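PDB 3I1A: spectinomycin phosphotransferase from Legionella pneumophila, which probably transfers a phosphate group from a nucleotide to the antibiotic spectinomycin, a reaction by which it acts as a resistance factor. Local coordinates for residues S305-E308 / S309-Y312; K169-A172 / A173-F177. All blocks are in the same frame, centred on the assembly; numbering follows the deposited sequence. Where two conformers were deposited one is given.

Contact 1 (S305-E308 / S309-Y312); sequences SRLE and SFKY
Leu307 and Lys311 meet one helical turn apart on helix 303-315, their side chains slanting across one another. Lys311 runs fully extended past the carbonyl of Leu307, with its CG 3.3 Å from Leu307 O, and its methylene chain then reaches the branched end of the leucine: Lys311 CE lies 3.8 Å from Leu307 CG. Because CG of Leu307 stands opposite the backbone N (chi1 177°), the CB-CG bond points forward along the helix, which takes CD1 toward Lys311 and Phe310. At the boundary with the inner side, Leu307 CD1 comes near the rim of the Phe310 ring, close to the ring plane, at a loose 4.5 Å from CD2 of Phe310.

The close packing is on that inner side. Phe310 is buried against helices 169-180 and 274-297. Ser309 is buried with CB 3.4 Å from Arg306 O, and its hydroxyl is hydrogen-bonded to Asp295 OD2 of helix 274-297. Buried Arg306 reaches the same helix through NE and NH2, which bind the carbonyls of Asp295 and Leu296, while NH1 forms a salt bridge with Asp168. By contrast, Glu308 and Lys311 are exposed.

Beneath both sides runs regular helical bonding, from Ser309 N to Ser305 O (3.1 Å) through to Tyr312 N to Glu308 O (3.0 Å, N-H...O angle 162°). The chemistry therefore divides by face: the solvent side relies on aliphatic contact along a lysine chain, whereas the inner side pairs the Ser309 hydroxyl and the Arg306 guanidinium with defined acceptors, which should fix how this helix is rotated against helix 274-297.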
ATOM      1  N   SER A 305      19.429   5.200  -7.483  0.50 17.73           N
ATOM      2  CA  SER A 305      17.990   4.996  -7.364  0.50 17.09           C
ATOM      3  C   SER A 305      17.435   4.215  -8.556  0.50 16.58           C
ATOM      4  O   SER A 305      16.542   3.379  -8.403  0.50 17.37           O
ATOM      5  CB  SER A 305      17.286   6.345  -7.249  0.50 17.22           C
ATOM      6  OG  SER A 305      17.646   6.987  -6.034  0.50 16.58           O
ATOM      7  N   ARG A 306      17.956   4.501  -9.743  1.00 16.74           N
ATOM      8  CA  ARG A 306      17.531   3.788 -10.938  1.00 16.28           C
ATOM      9  C   ARG A 306      17.970   2.329 -10.858  1.00 17.82           C
ATOM     10  O   ARG A 306      17.259   1.458 -11.312  1.00 17.64           O
ATOM     11  CB  ARG A 306      18.096   4.445 -12.195  1.00 18.09           C
ATOM     12  CG  ARG A 306      17.364   5.724 -12.556  1.00 18.08           C
ATOM     13  CD  ARG A 306      18.069   6.468 -13.680  1.00 18.70           C
ATOM     14  NE  ARG A 306      17.957   5.792 -14.977  1.00 16.17           N
ATOM     15  CZ  ARG A 306      18.933   5.726 -15.880  1.00 17.44           C
ATOM     16  NH1 ARG A 306      20.115   6.285 -15.641  1.00 16.94           N
ATOM     17  NH2 ARG A 306      18.719   5.114 -17.039  1.00 16.54           N
ATOM     18  N   LEU A 307      19.153   2.057 -10.301  1.00 17.74           N
ATOM     19  CA  LEU A 307      19.577   0.653 -10.174  1.00 17.33           C
ATOM     20  C   LEU A 307      18.614  -0.069  -9.224  1.00 16.33           C
ATOM     21  O   LEU A 307      18.316  -1.244  -9.412  1.00 16.85           O
ATOM     22  CB  LEU A 307      21.016   0.543  -9.628  1.00 17.49           C
ATOM     23  CG  LEU A 307      21.601  -0.865  -9.366  1.00 18.62           C
ATOM     24  CD1 LEU A 307      21.577  -1.792 -10.606  1.00 21.37           C
ATOM     25  CD2 LEU A 307      23.056  -0.668  -8.927  1.00 20.06           C
ATOM     26  N   GLU A 308      18.136   0.602  -8.183  1.00 17.22           N
ATOM     27  CA  GLU A 308      17.196  -0.087  -7.283  1.00 17.61           C
ATOM     28  C   GLU A 308      15.921  -0.445  -8.039  1.00 17.57           C
ATOM     29  O   GLU A 308      15.378  -1.546  -7.872  1.00 17.31           O
ATOM     30  CB  GLU A 308      16.850   0.777  -6.067  1.00 19.45           C
ATOM     31  CG  GLU A 308      18.055   1.076  -5.179  1.00 27.19           C
ATOM     32  CD  GLU A 308      17.699   1.853  -3.917  1.00 30.72           C
ATOM     33  OE1 GLU A 308      16.953   2.855  -4.003  1.00 32.46           O
ATOM     34  OE2 GLU A 308      18.196   1.464  -2.837  1.00 36.25           O
ATOM     35  N   SER A 309      15.446   0.483  -8.867  1.00 17.38           N
ATOM     36  CA  SER A 309      14.241   0.231  -9.674  1.00 15.33           C
ATOM     37  C   SER A 309      14.491  -0.977 -10.589  1.00 16.95           C
ATOM     38  O   SER A 309      13.621  -1.821 -10.742  1.00 17.85           O
ATOM     39  CB  SER A 309      13.910   1.435 -10.545  1.00 15.32           C
ATOM     40  OG  SER A 309      13.572   2.557  -9.754  1.00 15.48           O
ATOM     41  N   PHE A 310      15.694  -1.066 -11.162  1.00 14.77           N
ATOM     42  CA  PHE A 310      16.037  -2.162 -12.071  1.00 15.19           C
ATOM     43  C   PHE A 310      16.024  -3.507 -11.341  1.00 15.97           C
ATOM     44  O   PHE A 310      15.496  -4.479 -11.855  1.00 16.35           O
ATOM     45  CB  PHE A 310      17.404  -1.863 -12.719  1.00 16.80           C
ATOM     46  CG  PHE A 310      17.788  -2.797 -13.850  1.00 19.69           C
ATOM     47  CD1 PHE A 310      16.825  -3.416 -14.643  1.00 19.04           C
ATOM     48  CD2 PHE A 310      19.131  -2.994 -14.160  1.00 19.94           C
ATOM     49  CE1 PHE A 310      17.202  -4.214 -15.730  1.00 20.10           C
ATOM     50  CE2 PHE A 310      19.516  -3.797 -15.249  1.00 21.42           C
ATOM     51  CZ  PHE A 310      18.552  -4.404 -16.030  1.00 19.65           C
ATOM     52  N   LYS A 311      16.577  -3.557 -10.131  1.00 15.39           N
ATOM     53  CA  LYS A 311      16.575  -4.778  -9.350  1.00 16.33           C
ATOM     54  C   LYS A 311      15.129  -5.177  -9.033  1.00 16.96           C
ATOM     55  O   LYS A 311      14.761  -6.354  -9.139  1.00 15.73           O
ATOM     56  CB  LYS A 311      17.399  -4.568  -8.063  1.00 19.74           C
ATOM     57  CG  LYS A 311      18.883  -4.342  -8.376  1.00 23.22           C
ATOM     58  CD  LYS A 311      19.762  -4.372  -7.131  1.00 28.91           C
ATOM     59  CE  LYS A 311      21.231  -4.179  -7.503  1.00 31.81           C
ATOM     60  NZ  LYS A 311      22.128  -4.343  -6.309  1.00 35.75           N
ATOM     61  N   TYR A 312      14.308  -4.196  -8.667  1.00 16.00           N
ATOM     62  CA  TYR A 312      12.907  -4.478  -8.351  1.00 18.59           C
ATOM     63  C   TYR A 312      12.208  -5.039  -9.583  1.00 18.98           C
ATOM     64  O   TYR A 312      11.505  -6.053  -9.517  1.00 18.23           O
ATOM     65  CB  TYR A 312      12.177  -3.220  -7.902  1.00 20.16           C
ATOM     66  CG  TYR A 312      10.722  -3.499  -7.586  1.00 26.58           C
ATOM     67  CD1 TYR A 312      10.365  -4.398  -6.573  1.00 29.19           C
ATOM     68  CD2 TYR A 312       9.703  -2.892  -8.314  1.00 27.91           C
ATOM     69  CE1 TYR A 312       9.017  -4.679  -6.302  1.00 30.53           C
ATOM     70  CE2 TYR A 312       8.360  -3.164  -8.050  1.00 30.03           C
ATOM     71  CZ  TYR A 312       8.025  -4.053  -7.045  1.00 31.61           C
ATOM     72  OH  TYR A 312       6.693  -4.289  -6.765  1.00 34.14           O
TER

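Contact 2 (K169-A172 / A173-F177); sequences KLTA and AFKSF
Thr171 and Lys175 are brought together by their first torsions. In Thr171 (chi1 -66°) the methyl CG2 stands opposite the backbone N and OG1 opposite the carbonyl carbon; in Lys175 (chi1 -71°) CG takes the place beside the backbone N, and the chain beyond it is extended. The two side chains consequently run alongside each other in the same direction, and Thr171 CG2 rests against the last methylene of the lysine, 3.7 Å from Lys175 CE. Nearer the backbone, Lys175 CG passes 3.3 Å from Thr171 O, the oxygen that also accepts the bond from Lys175 N (3.0 Å).

The threonine thus splits its duties: the methyl packs on the lysine, while the hydroxyl turns to Leu296 O of helix 274-297. Lys175 is buried, and its ammonium is held by a salt bridge to Asp167 and a hydrogen bond to Glu162 O, so its charge is probably compensated by Asp167.

Round the helix from this pair the arrangement is plainer. Ala173 CB sits 3.4 Å from Lys169 O, beside the bond from Ala173 N to that oxygen (3.0 Å). Phe174 N binds Leu170 O at 2.9 Å, and the ring of Phe174, led away from this turn, meets Phe313 edge-to-face.

These are the opening turns of helix 169-180, where Thr171 N is also bonded to Asp168 OD1 just ahead of the helix. With Lys169, Ala172 and Ser176 exposed, Thr171 and Lys175 form an i to i+4 pair in an amphipathic alpha-helix whose buried face packs on helices 274-297 and 303-315.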
ATOM      1  N   LYS A 169      24.306   3.198 -19.415  1.00 15.74           N
ATOM      2  CA  LYS A 169      24.439   1.817 -18.965  1.00 15.22           C
ATOM      3  C   LYS A 169      23.155   1.192 -18.450  1.00 14.97           C
ATOM      4  O   LYS A 169      22.794   0.072 -18.834  1.00 17.09           O
ATOM      5  CB  LYS A 169      25.508   1.737 -17.856  1.00 17.98           C
ATOM      6  CG  LYS A 169      25.931   0.300 -17.475  1.00 20.25           C
ATOM      7  CD  LYS A 169      26.933   0.352 -16.298  1.00 23.61           C
ATOM      8  CE  LYS A 169      27.439  -1.014 -15.860  1.00 28.63           C
ATOM      9  NZ  LYS A 169      28.166  -0.879 -14.559  1.00 32.47           N
ATOM     10  N   LEU A 170      22.474   1.903 -17.559  1.00 16.57           N
ATOM     11  CA  LEU A 170      21.252   1.351 -16.993  1.00 15.50           C
ATOM     12  C   LEU A 170      20.137   1.211 -18.023  1.00 15.77           C
ATOM     13  O   LEU A 170      19.451   0.201 -18.059  1.00 15.51           O
ATOM     14  CB  LEU A 170      20.807   2.207 -15.827  1.00 17.89           C
ATOM     15  CG  LEU A 170      21.655   1.901 -14.594  1.00 18.11           C
ATOM     16  CD1 LEU A 170      21.217   2.828 -13.443  1.00 18.74           C
ATOM     17  CD2 LEU A 170      21.476   0.436 -14.198  1.00 22.08           C
ATOM     18  N   THR A 171      19.980   2.213 -18.880  1.00 16.24           N
ATOM     19  CA  THR A 171      18.946   2.136 -19.911  1.00 16.80           C
ATOM     20  C   THR A 171      19.203   0.974 -20.863  1.00 16.78           C
ATOM     21  O   THR A 171      18.284   0.248 -21.230  1.00 15.67           O
ATOM     22  CB  THR A 171      18.877   3.430 -20.729  1.00 16.88           C
ATOM     23  OG1 THR A 171      18.441   4.489 -19.874  1.00 16.77           O
ATOM     24  CG2 THR A 171      17.892   3.278 -21.886  1.00 17.20           C
ATOM     25  N   ALA A 172      20.459   0.786 -21.257  1.00 16.57           N
ATOM     26  CA  ALA A 172      20.790  -0.319 -22.159  1.00 16.20           C
ATOM     27  C   ALA A 172      20.562  -1.682 -21.502  1.00 16.98           C
ATOM     28  O   ALA A 172      20.101  -2.638 -22.147  1.00 17.55           O
ATOM     29  CB  ALA A 172      22.263  -0.208 -22.637  1.00 16.85           C
ATOM     30  N   ALA A 173      20.898  -1.796 -20.220  1.00 16.69           N
ATOM     31  CA  ALA A 173      20.716  -3.058 -19.503  1.00 17.89           C
ATOM     32  C   ALA A 173      19.217  -3.373 -19.384  1.00 17.59           C
ATOM     33  O   ALA A 173      18.788  -4.529 -19.534  1.00 16.28           O
ATOM     34  CB  ALA A 173      21.362  -2.968 -18.108  1.00 19.50           C
ATOM     35  N   PHE A 174      18.430  -2.333 -19.129  1.00 14.91           N
ATOM     36  CA  PHE A 174      16.977  -2.482 -19.003  1.00 15.21           C
ATOM     37  C   PHE A 174      16.351  -2.919 -20.328  1.00 16.59           C
ATOM     38  O   PHE A 174      15.498  -3.802 -20.351  1.00 16.90           O
ATOM     39  CB  PHE A 174      16.346  -1.162 -18.572  1.00 15.08           C
ATOM     40  CG  PHE A 174      14.845  -1.185 -18.594  1.00 15.02           C
ATOM     41  CD1 PHE A 174      14.139  -1.923 -17.641  1.00 17.72           C
ATOM     42  CD2 PHE A 174      14.144  -0.511 -19.602  1.00 15.89           C
ATOM     43  CE1 PHE A 174      12.748  -1.998 -17.696  1.00 17.61           C
ATOM     44  CE2 PHE A 174      12.752  -0.574 -19.672  1.00 17.65           C
ATOM     45  CZ  PHE A 174      12.052  -1.324 -18.712  1.00 17.17           C
ATOM     46  N   LYS A 175      16.765  -2.294 -21.429  1.00 16.72           N
ATOM     47  CA  LYS A 175      16.235  -2.683 -22.732  1.00 17.38           C
ATOM     48  C   LYS A 175      16.567  -4.141 -23.062  1.00 17.23           C
ATOM     49  O   LYS A 175      15.737  -4.851 -23.630  1.00 18.98           O
ATOM     50  CB  LYS A 175      16.775  -1.759 -23.820  1.00 17.30           C
ATOM     51  CG  LYS A 175      16.184  -0.347 -23.751  1.00 17.60           C
ATOM     52  CD  LYS A 175      16.644   0.484 -24.934  1.00 20.05           C
ATOM     53  CE  LYS A 175      16.094   1.897 -24.871  1.00 17.01           C
ATOM     54  NZ  LYS A 175      16.538   2.661 -26.046  1.00 18.89           N
ATOM     55  N   SER A 176      17.778  -4.572 -22.708  0.50 16.94           N
ATOM     56  CA  SER A 176      18.202  -5.945 -22.951  0.50 17.21           C
ATOM     57  C   SER A 176      17.319  -6.910 -22.174  0.50 17.57           C
ATOM     58  O   SER A 176      16.876  -7.932 -22.704  0.50 17.83           O
ATOM     59  CB  SER A 176      19.659  -6.149 -22.519  0.50 17.41           C
ATOM     60  OG  SER A 176      20.549  -5.456 -23.373  0.50 18.31           O
ATOM     61  N   PHE A 177      17.064  -6.573 -20.913  1.00 16.97           N
ATOM     62  CA  PHE A 177      16.247  -7.417 -20.052  1.00 17.48           C
ATOM     63  C   PHE A 177      14.803  -7.441 -20.563  1.00 16.88           C
ATOM     64  O   PHE A 177      14.152  -8.480 -20.551  1.00 16.96           O
ATOM     65  CB  PHE A 177      16.247  -6.907 -18.603  1.00 18.28           C
ATOM     66  CG  PHE A 177      15.538  -7.832 -17.651  1.00 18.01           C
ATOM     67  CD1 PHE A 177      16.189  -8.929 -17.107  1.00 19.67           C
ATOM     68  CD2 PHE A 177      14.192  -7.638 -17.354  1.00 19.74           C
ATOM     69  CE1 PHE A 177      15.505  -9.828 -16.275  1.00 20.73           C
ATOM     70  CE2 PHE A 177      13.504  -8.519 -16.534  1.00 17.86           C
ATOM     71  CZ  PHE A 177      14.159  -9.618 -15.991  1.00 21.16           C
TER

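Overall arrangement
Contacts 1 and 2 lie on neighbouring helices, 303-315 and 169-180, with centres about 11 Å apart, and they touch directly. The Phe310 ring packs on contact 2, its CE2 being 3.5 Å from Ala173 CB and its CE1 3.7 Å from Phe174 CA, and Arg306 CB lies 3.7 Å from Leu170 CD1. Leu296 O and Asp168 are partners common to both contacts, and through Leu296 helix 274-297 joins the pair. The side chain of Tyr312 in contact 1 is about 11 Å from that of Asn217, a magnesium ligand in another structure of this protein, though no metal is bound here; contact 2 is remote from the known nucleotide and magnesium sites.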